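Local coordinates for metallo-beta-lactamase (Serratia marcescens, PDB 6K4X), which hydrolyses beta-lactam antibiotics as a subclass B3 enzyme with two zinc ions, here bound by the inhibitor 4-amino-2-sulfanylbenzoic acid, at residues A[65-70]-A[89-94]; A[36-41]-A[138-143]; A[208-213]-A[235-240]. All blocks are in the same frame, centred on the assembly; numbering follows the deposited sequence.

Interactions 1 and 2 meet on one sheet of the metallo-beta-lactamase fold. Strands 65-69 and 37-40 are neighbours in it and share backbone bonds. Interaction 1 joins two parallel strands within that sheet, so main-chain hydrogen bonds dominate. Interaction 2 spans the gap between that sheet and the second one, and is carried by apolar side chains, with no hydrogen bond. Both are buried. Interaction 3 lies about 24 Å from interaction 1 and 19 Å from interaction 2, centre to centre. It joins an outermost strand of the second sheet to the loop before helix 241-260. It is only partly buried, and waters carry much of its polar chemistry. Interaction 1 alone ends near zinc-binding side chains.

Interaction 1 (A[65-70]-A[89-94]); sequences VKYILS and GATVLA
Ile68 and Leu93 bond through their backbones in the parallel pairing of strand 65-69 with strand 91-95. This is a beta-alpha-beta crossover, with helices 75-78 and 81-88 between the strands. Thr91 N gives its hydrogen to Lys66 O at 3.1 Å. Ile68 N bonds to Thr91 O at 2.9 Å, and Leu93 N to Ile68 O at the same length. Ser70 N closes the series on Leu93 O at 3.0 Å. Three of these oxygens also take a CA-H contact: Lys66 O from Ala90, Thr91 O from Tyr67 and Ile68 O from Val92.

On one face Leu93 CD1 sits 3.8 Å from Leu69 CD2, and the two leucine side chains lie side by side. Leu93 CD1 also lies 3.7 Å from Tyr67 CD1. The Tyr67 ring runs alongside Thr91, with Thr91 O at its edge. Its CG is anti to the carbonyl carbon (chi1 -70°), beside the backbone N; chi2 (-70°) sets the turn of the ring. Val135 of the second sheet covers Tyr67 and Leu93. On the other face Ile68 packs on Met84 of helix 81-88, and Val92 on Ile81 and Gln85. Beyond Ser70 the chain carries the zinc ligands His72 and His74, then Asp76 and His77 on helix 75-78. At the start of the pairing, Ala90 CB lies 3.8 Å from Ile68 CG1.

Interaction 2 (A[36-41]-A[138-143]); sequences GHILVD and GPLAVK
The interface between the two beta sheets is bridged here by Ile38 of strand 37-40 and by Leu140 and Val142 of strand 140-146. No hydrogen bond crosses between the segments. Ile38 CD1 meets Val142 CG2 at 3.9 Å, the two side chains reaching toward each other tip to tip. Ile38 CD1 gets there because its chain is extended (chi2 174°). Leu140 meets the same isoleucine differently. The two side chains slide past each other in opposite directions, and Leu140 CD1 comes to 4.0 Å from Ile38 CG1.

The contact lies between the two central sheets of the alpha-beta/beta-alpha sandwich of the metallo-beta-lactamase superfamily. The strand axes pass 8.9 Å apart, too far for backbone pairing, and run within 27° of parallel. The contact is made mainly by side chains. Leu31 touches both Leu140 and Val142, and Leu69 touches both Ile38 and Val142. Trp157 of strand 155-163 lies against Val142 and Val40. At the edge of the patch Leu140 CD1 also rests 3.7 Å from Gly36 O. That oxygen accepts a hydrogen bond from Ser33 OG, which satisfies it within this buried region.

Interaction 3 (A[208-213]-A[235-240]); sequences CDIAIA and AYVDNG
Asp209 O is gripped by two groups of the loop 235-240. Asp238 N donates a hydrogen bond to it at 2.8 Å, with a nearly straight N-H...O angle of 165°. Val237 CA adds a weaker CA-H contact at 3.3 Å. One residue back, Cys208 O takes a similar contact from Asn239 CA at 3.1 Å. The loop thus lies against the start of strand 210-213, an outermost strand of the second sheet.

Side chains add a smaller apolar part. Ile210 CG1 packs on Val237 CG2 at 3.7 Å, and Ile210 CG2 touches Tyr236 CB. The polar side chains meet through solvent. One water donates to Asp209 OD1 at 2.7 Å and accepts a longer bond of 3.2 Å from Asn239 ND2. The other carboxylate oxygen, Asp209 OD2, is held by Asp169 N. A second water links Cys208 N to Asn239 O. A third accepts from Ala211 N at 3.0 Å and donates to Tyr236 O and, by a longer bond, to Asp238 O.

The loop then turns into helix 241-260. Gly240 N donates a capping bond to Asp238 OD1 at 3.0 Å, from 41° above the carboxylate plane, while OD2 forms a salt bridge with Arg224. Cys208 is joined by a disulfide to Cys242 at the start of that helix. The helix start is therefore tied covalently to the residues that lead into strand 210-213, while a single direct hydrogen bond and several water bridges fit the loop to segment 208-213, consistent with a partly exposed contact.

Interaction 1 (A[65-70]-A[89-94])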
loop_
_atom_site.group_PDB
_atom_site.type_symbol
_atom_site.label_atom_id
_atom_site.label_comp_id
_atom_site.label_asym_id
_atom_site.label_seq_id
_atom_site.Cartn_x
_atom_site.Cartn_y
_atom_site.Cartn_z
ATOM N N VAL A 65 -4.204 -1.137 -17.593
ATOM C CA VAL A 65 -4.203 -1.456 -16.161
ATOM C C VAL A 65 -5.451 -2.287 -15.856
ATOM O O VAL A 65 -6.579 -1.809 -16.027
ATOM C CB VAL A 65 -4.195 -0.181 -15.309
ATOM C CG1 VAL A 65 -4.252 -0.530 -13.830
ATOM C CG2 VAL A 65 -2.994 0.711 -15.611
ATOM N N LYS A 66 -5.251 -3.534 -15.433
ATOM C CA LYS A 66 -6.356 -4.478 -15.315
ATOM C C LYS A 66 -6.842 -4.664 -13.881
ATOM O O LYS A 66 -8.011 -5.004 -13.688
ATOM C CB LYS A 66 -5.957 -5.831 -15.904
ATOM C CG LYS A 66 -5.539 -5.766 -17.364
ATOM C CD LYS A 66 -6.471 -5.004 -18.271
ATOM C CE LYS A 66 -5.996 -5.006 -19.710
ATOM N NZ LYS A 66 -6.860 -4.204 -20.594
ATOM N N TYR A 67 -5.958 -4.457 -12.911
ATOM C CA TYR A 67 -6.307 -4.568 -11.493
ATOM C C TYR A 67 -5.723 -3.369 -10.765
ATOM O O TYR A 67 -4.604 -2.927 -11.097
ATOM C CB TYR A 67 -5.730 -5.826 -10.848
ATOM C CG TYR A 67 -6.359 -7.110 -11.309
ATOM C CD1 TYR A 67 -7.650 -7.414 -10.943
ATOM C CD2 TYR A 67 -5.678 -8.024 -12.092
ATOM C CE1 TYR A 67 -8.263 -8.590 -11.331
ATOM C CE2 TYR A 67 -6.283 -9.210 -12.504
ATOM C CZ TYR A 67 -7.581 -9.488 -12.123
ATOM O OH TYR A 67 -8.214 -10.649 -12.494
ATOM N N ILE A 68 -6.460 -2.870 -9.775
ATOM C CA ILE A 68 -5.963 -1.912 -8.807
ATOM C C ILE A 68 -6.053 -2.609 -7.451
ATOM O O ILE A 68 -7.146 -2.994 -7.022
ATOM C CB ILE A 68 -6.783 -0.612 -8.817
ATOM C CG1 ILE A 68 -6.761 0.060 -10.185
ATOM C CG2 ILE A 68 -6.291 0.327 -7.732
ATOM C CD1 ILE A 68 -7.808 1.138 -10.388
ATOM N N LEU A 69 -4.925 -2.729 -6.775
ATOM C CA LEU A 69 -4.834 -3.386 -5.489
ATOM C C LEU A 69 -4.826 -2.331 -4.398
ATOM O O LEU A 69 -4.047 -1.392 -4.485
ATOM C CB LEU A 69 -3.553 -4.218 -5.429
ATOM C CG LEU A 69 -3.327 -5.162 -6.604
ATOM C CD1 LEU A 69 -2.084 -5.992 -6.368
ATOM C CD2 LEU A 69 -4.529 -6.032 -6.873
ATOM N N SER A 70 -5.625 -2.522 -3.352
ATOM C CA SER A 70 -5.715 -1.573 -2.251
ATOM C C SER A 70 -4.974 -2.121 -1.040
ATOM O O SER A 70 -5.246 -3.254 -0.601
ATOM C CB SER A 70 -7.160 -1.317 -1.918
ATOM O OG SER A 70 -7.295 -0.489 -0.760
ATOM N N GLY A 89 -10.824 1.075 -16.274
ATOM C CA GLY A 89 -11.738 -0.058 -16.340
ATOM C C GLY A 89 -11.330 -1.215 -15.443
ATOM O O GLY A 89 -11.948 -2.280 -15.523
ATOM N N ALA A 90 -10.307 -1.038 -14.593
ATOM C CA ALA A 90 -9.744 -2.107 -13.783
ATOM C C ALA A 90 -10.748 -2.592 -12.735
ATOM O O ALA A 90 -11.678 -1.893 -12.331
ATOM C CB ALA A 90 -8.471 -1.622 -13.129
ATOM N N THR A 91 -10.474 -3.791 -12.250
ATOM C CA THR A 91 -11.122 -4.340 -11.066
ATOM C C THR A 91 -10.290 -3.978 -9.847
ATOM O O THR A 91 -9.049 -4.086 -9.888
ATOM C CB THR A 91 -11.267 -5.853 -11.169
ATOM O OG1 THR A 91 -12.125 -6.101 -12.285
ATOM C CG2 THR A 91 -11.851 -6.485 -9.931
ATOM N N VAL A 92 -10.948 -3.539 -8.777
ATOM C CA VAL A 92 -10.289 -3.169 -7.539
ATOM C C VAL A 92 -10.334 -4.357 -6.578
ATOM O O VAL A 92 -11.407 -4.903 -6.319
ATOM C CB VAL A 92 -10.993 -1.952 -6.920
ATOM C CG1 VAL A 92 -10.359 -1.564 -5.603
ATOM C CG2 VAL A 92 -11.004 -0.776 -7.892
ATOM N N LEU A 93 -9.181 -4.747 -6.029
ATOM C CA LEU A 93 -9.101 -5.879 -5.128
ATOM C C LEU A 93 -8.656 -5.407 -3.753
ATOM O O LEU A 93 -7.742 -4.596 -3.633
ATOM C CB LEU A 93 -8.124 -6.914 -5.656
ATOM C CG LEU A 93 -8.464 -7.493 -7.017
ATOM C CD1 LEU A 93 -7.419 -8.494 -7.450
ATOM C CD2 LEU A 93 -9.827 -8.137 -7.053
ATOM N N ALA A 94 -9.278 -5.957 -2.707
ATOM C CA ALA A 94 -9.036 -5.518 -1.356
ATOM C C ALA A 94 -9.335 -6.645 -0.378
ATOM O O ALA A 94 -10.085 -7.600 -0.671
ATOM C CB ALA A 94 -9.878 -4.313 -1.034
#

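Interaction 2 (A[36-41]-A[138-143])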
loop_
_atom_site.group_PDB
_atom_site.type_symbol
_atom_site.label_atom_id
_atom_site.label_comp_id
_atom_site.label_asym_id
_atom_site.label_seq_id
_atom_site.Cartn_x
_atom_site.Cartn_y
_atom_site.Cartn_z
ATOM N N GLY A 36 -0.490 -6.373 -19.884
ATOM C CA GLY A 36 -1.287 -5.550 -19.007
ATOM C C GLY A 36 -0.643 -5.401 -17.644
ATOM O O GLY A 36 0.348 -6.093 -17.319
ATOM N N HIS A 37 -1.168 -4.450 -16.861
ATOM C CA HIS A 37 -0.493 -3.949 -15.687
ATOM C C HIS A 37 -1.381 -4.042 -14.449
ATOM O O HIS A 37 -2.614 -4.080 -14.545
ATOM C CB HIS A 37 -0.070 -2.487 -15.864
ATOM C CG HIS A 37 0.434 -2.175 -17.230
ATOM N ND1 HIS A 37 1.475 -2.880 -17.816
ATOM C CD2 HIS A 37 -0.007 -1.283 -18.138
ATOM C CE1 HIS A 37 1.653 -2.395 -19.025
ATOM N NE2 HIS A 37 0.756 -1.436 -19.256
ATOM N N ILE A 38 -0.707 -4.039 -13.293
ATOM C CA ILE A 38 -1.358 -3.970 -11.993
ATOM C C ILE A 38 -0.901 -2.681 -11.321
ATOM O O ILE A 38 0.299 -2.416 -11.260
ATOM C CB ILE A 38 -1.017 -5.208 -11.154
ATOM C CG1 ILE A 38 -1.553 -6.468 -11.840
ATOM C CG2 ILE A 38 -1.538 -5.059 -9.731
ATOM C CD1 ILE A 38 -1.158 -7.766 -11.174
ATOM N N LEU A 39 -1.854 -1.908 -10.793
ATOM C CA LEU A 39 -1.566 -0.718 -10.012
ATOM C C LEU A 39 -1.839 -1.017 -8.549
ATOM O O LEU A 39 -2.898 -1.578 -8.232
ATOM C CB LEU A 39 -2.461 0.424 -10.493
ATOM C CG LEU A 39 -2.368 1.729 -9.698
ATOM C CD1 LEU A 39 -0.991 2.361 -9.844
ATOM C CD2 LEU A 39 -3.442 2.696 -10.150
ATOM N N VAL A 40 -0.909 -0.630 -7.675
ATOM C CA VAL A 40 -1.111 -0.744 -6.247
ATOM C C VAL A 40 -1.316 0.655 -5.682
ATOM O O VAL A 40 -0.410 1.501 -5.775
ATOM C CB VAL A 40 0.072 -1.432 -5.545
ATOM C CG1 VAL A 40 -0.243 -1.635 -4.075
ATOM C CG2 VAL A 40 0.426 -2.736 -6.237
ATOM N N ASP A 41 -2.532 0.876 -5.177
ATOM C CA ASP A 41 -3.033 2.084 -4.523
ATOM C C ASP A 41 -3.303 3.207 -5.532
ATOM O O ASP A 41 -2.857 3.180 -6.677
ATOM C CB ASP A 41 -2.192 2.532 -3.331
ATOM C CG ASP A 41 -2.524 1.758 -2.074
ATOM O OD1 ASP A 41 -3.603 1.092 -2.024
ATOM O OD2 ASP A 41 -1.702 1.828 -1.137
ATOM N N GLY A 138 -1.460 -12.269 -16.932
ATOM C CA GLY A 138 -0.385 -12.677 -17.812
ATOM C C GLY A 138 0.752 -13.270 -16.989
ATOM O O GLY A 138 0.531 -14.183 -16.193
ATOM N N PRO A 139 1.994 -12.759 -17.122
ATOM C CA PRO A 139 3.106 -13.297 -16.362
ATOM C C PRO A 139 3.218 -12.756 -14.930
ATOM O O PRO A 139 4.096 -13.170 -14.182
ATOM C CB PRO A 139 4.307 -12.805 -17.187
ATOM C CG PRO A 139 3.867 -11.462 -17.699
ATOM C CD PRO A 139 2.396 -11.650 -18.011
ATOM N N LEU A 140 2.353 -11.820 -14.545
ATOM C CA LEU A 140 2.390 -11.207 -13.222
ATOM C C LEU A 140 1.683 -12.098 -12.211
ATOM O O LEU A 140 0.624 -12.642 -12.485
ATOM C CB LEU A 140 1.728 -9.835 -13.272
ATOM C CG LEU A 140 2.290 -8.865 -14.302
ATOM C CD1 LEU A 140 1.572 -7.528 -14.188
ATOM C CD2 LEU A 140 3.795 -8.705 -14.153
ATOM N N ALA A 141 2.253 -12.150 -11.000
ATOM C CA ALA A 141 1.689 -12.928 -9.910
ATOM C C ALA A 141 1.930 -12.186 -8.596
ATOM O O ALA A 141 3.066 -12.123 -8.121
ATOM C CB ALA A 141 2.310 -14.303 -9.872
ATOM N N VAL A 142 0.880 -11.618 -8.032
ATOM C CA VAL A 142 0.953 -10.815 -6.827
ATOM C C VAL A 142 0.202 -11.546 -5.713
ATOM O O VAL A 142 -0.959 -11.934 -5.898
ATOM C CB VAL A 142 0.355 -9.419 -7.042
ATOM C CG1 VAL A 142 0.349 -8.654 -5.739
ATOM C CG2 VAL A 142 1.082 -8.652 -8.123
ATOM N N LYS A 143 0.836 -11.711 -4.552
ATOM C CA LYS A 143 0.201 -12.403 -3.438
ATOM C C LYS A 143 -0.336 -11.377 -2.435
ATOM O O LYS A 143 0.321 -10.372 -2.148
ATOM C CB LYS A 143 1.195 -13.342 -2.756
ATOM C CG LYS A 143 0.656 -14.074 -1.539
ATOM C CD LYS A 143 1.543 -15.194 -1.058
ATOM C CE LYS A 143 1.729 -16.301 -2.072
ATOM N NZ LYS A 143 2.662 -17.328 -1.560
#

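Interaction 3 (A[208-213]-A[235-240])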
loop_
_atom_site.group_PDB
_atom_site.type_symbol
_atom_site.label_atom_id
_atom_site.label_comp_id
_atom_site.label_asym_id
_atom_site.label_seq_id
_atom_site.Cartn_x
_atom_site.Cartn_y
_atom_site.Cartn_z
ATOM N N CYS A 208 11.656 -10.360 1.608
ATOM C CA CYS A 208 11.526 -8.906 1.458
ATOM C C CYS A 208 12.826 -8.222 1.032
ATOM O O CYS A 208 13.424 -7.507 1.859
ATOM C CB CYS A 208 11.097 -8.330 2.807
ATOM S SG CYS A 208 10.876 -6.529 2.898
ATOM N N ASP A 209 13.191 -8.284 -0.248
ATOM C CA ASP A 209 14.386 -7.620 -0.724
ATOM C C ASP A 209 14.159 -6.116 -0.874
ATOM O O ASP A 209 15.071 -5.341 -0.560
ATOM C CB ASP A 209 14.847 -8.182 -2.063
ATOM C CG ASP A 209 15.255 -9.634 -1.972
ATOM O OD1 ASP A 209 16.108 -9.939 -1.098
ATOM O OD2 ASP A 209 14.745 -10.439 -2.744
ATOM N N ILE A 210 13.013 -5.722 -1.418
ATOM C CA ILE A 210 12.691 -4.312 -1.672
ATOM C C ILE A 210 11.336 -4.053 -1.041
ATOM O O ILE A 210 10.339 -4.628 -1.499
ATOM C CB ILE A 210 12.643 -4.004 -3.175
ATOM C CG1 ILE A 210 14.009 -4.249 -3.818
ATOM C CG2 ILE A 210 12.116 -2.588 -3.419
ATOM C CD1 ILE A 210 13.971 -4.238 -5.339
ATOM N N ALA A 211 11.296 -3.200 -0.018
ATOM C CA ALA A 211 10.025 -2.801 0.587
ATOM C C ALA A 211 9.675 -1.396 0.129
ATOM O O ALA A 211 10.509 -0.484 0.189
ATOM C CB ALA A 211 10.081 -2.894 2.091
ATOM N N ILE A 212 8.438 -1.240 -0.330
ATOM C CA ILE A 212 7.861 0.029 -0.674
ATOM C C ILE A 212 6.713 0.241 0.300
ATOM O O ILE A 212 5.719 -0.479 0.243
ATOM C CB ILE A 212 7.373 0.058 -2.131
ATOM C CG1 ILE A 212 8.531 -0.224 -3.089
ATOM C CG2 ILE A 212 6.699 1.376 -2.434
ATOM C CD1 ILE A 212 8.150 -0.885 -4.389
ATOM N N ALA A 213 6.873 1.164 1.246
ATOM C CA ALA A 213 5.848 1.394 2.263
ATOM C C ALA A 213 4.785 2.350 1.734
ATOM O O ALA A 213 5.101 3.276 0.997
ATOM C CB ALA A 213 6.469 1.932 3.518
ATOM N N ALA A 235 20.210 0.602 -4.197
ATOM C CA ALA A 235 19.881 1.492 -3.059
ATOM C C ALA A 235 18.497 1.175 -2.479
ATOM O O ALA A 235 18.254 1.533 -1.304
ATOM C CB ALA A 235 19.952 2.916 -3.474
ATOM N N TYR A 236 17.587 0.575 -3.279
ATOM C CA TYR A 236 16.242 0.253 -2.798
ATOM C C TYR A 236 16.209 -1.081 -2.066
ATOM O O TYR A 236 15.197 -1.371 -1.408
ATOM C CB TYR A 236 15.210 0.254 -3.926
ATOM C CG TYR A 236 15.152 1.558 -4.666
ATOM C CD1 TYR A 236 14.644 2.694 -4.059
ATOM C CD2 TYR A 236 15.590 1.654 -5.969
ATOM C CE1 TYR A 236 14.593 3.901 -4.724
ATOM C CE2 TYR A 236 15.565 2.854 -6.631
ATOM C CZ TYR A 236 15.058 3.975 -6.021
ATOM O OH TYR A 236 15.016 5.157 -6.692
ATOM N N VAL A 237 17.271 -1.876 -2.209
ATOM C CA VAL A 237 17.344 -3.197 -1.715
ATOM C C VAL A 237 17.828 -3.145 -0.277
ATOM O O VAL A 237 18.870 -2.556 0.017
ATOM C CB VAL A 237 18.270 -4.061 -2.587
ATOM C CG1 VAL A 237 18.511 -5.422 -1.968
ATOM C CG2 VAL A 237 17.729 -4.200 -3.996
ATOM N N ASP A 238 17.102 -3.825 0.591
ATOM C CA ASP A 238 17.463 -3.939 1.990
ATOM C C ASP A 238 16.565 -5.021 2.587
ATOM O O ASP A 238 15.361 -4.780 2.801
ATOM C CB ASP A 238 17.276 -2.607 2.724
ATOM C CG ASP A 238 17.450 -2.670 4.229
ATOM O OD1 ASP A 238 17.724 -3.764 4.766
ATOM O OD2 ASP A 238 17.281 -1.595 4.848
ATOM N N ASN A 239 17.101 -6.227 2.758
ATOM C CA ASN A 239 16.280 -7.370 3.075
ATOM C C ASN A 239 15.883 -7.385 4.554
ATOM O O ASN A 239 15.143 -8.259 4.953
ATOM C CB ASN A 239 16.929 -8.688 2.658
ATOM C CG ASN A 239 18.202 -9.000 3.398
ATOM O OD1 ASN A 239 18.499 -8.404 4.429
ATOM N ND2 ASN A 239 18.994 -9.911 2.852
ATOM N N GLY A 240 16.266 -6.353 5.310
ATOM C CA GLY A 240 15.755 -6.156 6.646
ATOM C C GLY A 240 14.621 -5.145 6.713
ATOM O O GLY A 240 14.120 -4.856 7.798
HETATM O O HOH W 1 13.967 -10.558 3.587
HETATM O O HOH W 2 17.463 -11.527 0.542
HETATM O O HOH W 3 14.004 -2.351 1.028
HETATM O O HOH W 4 12.863 0.388 -1.143
#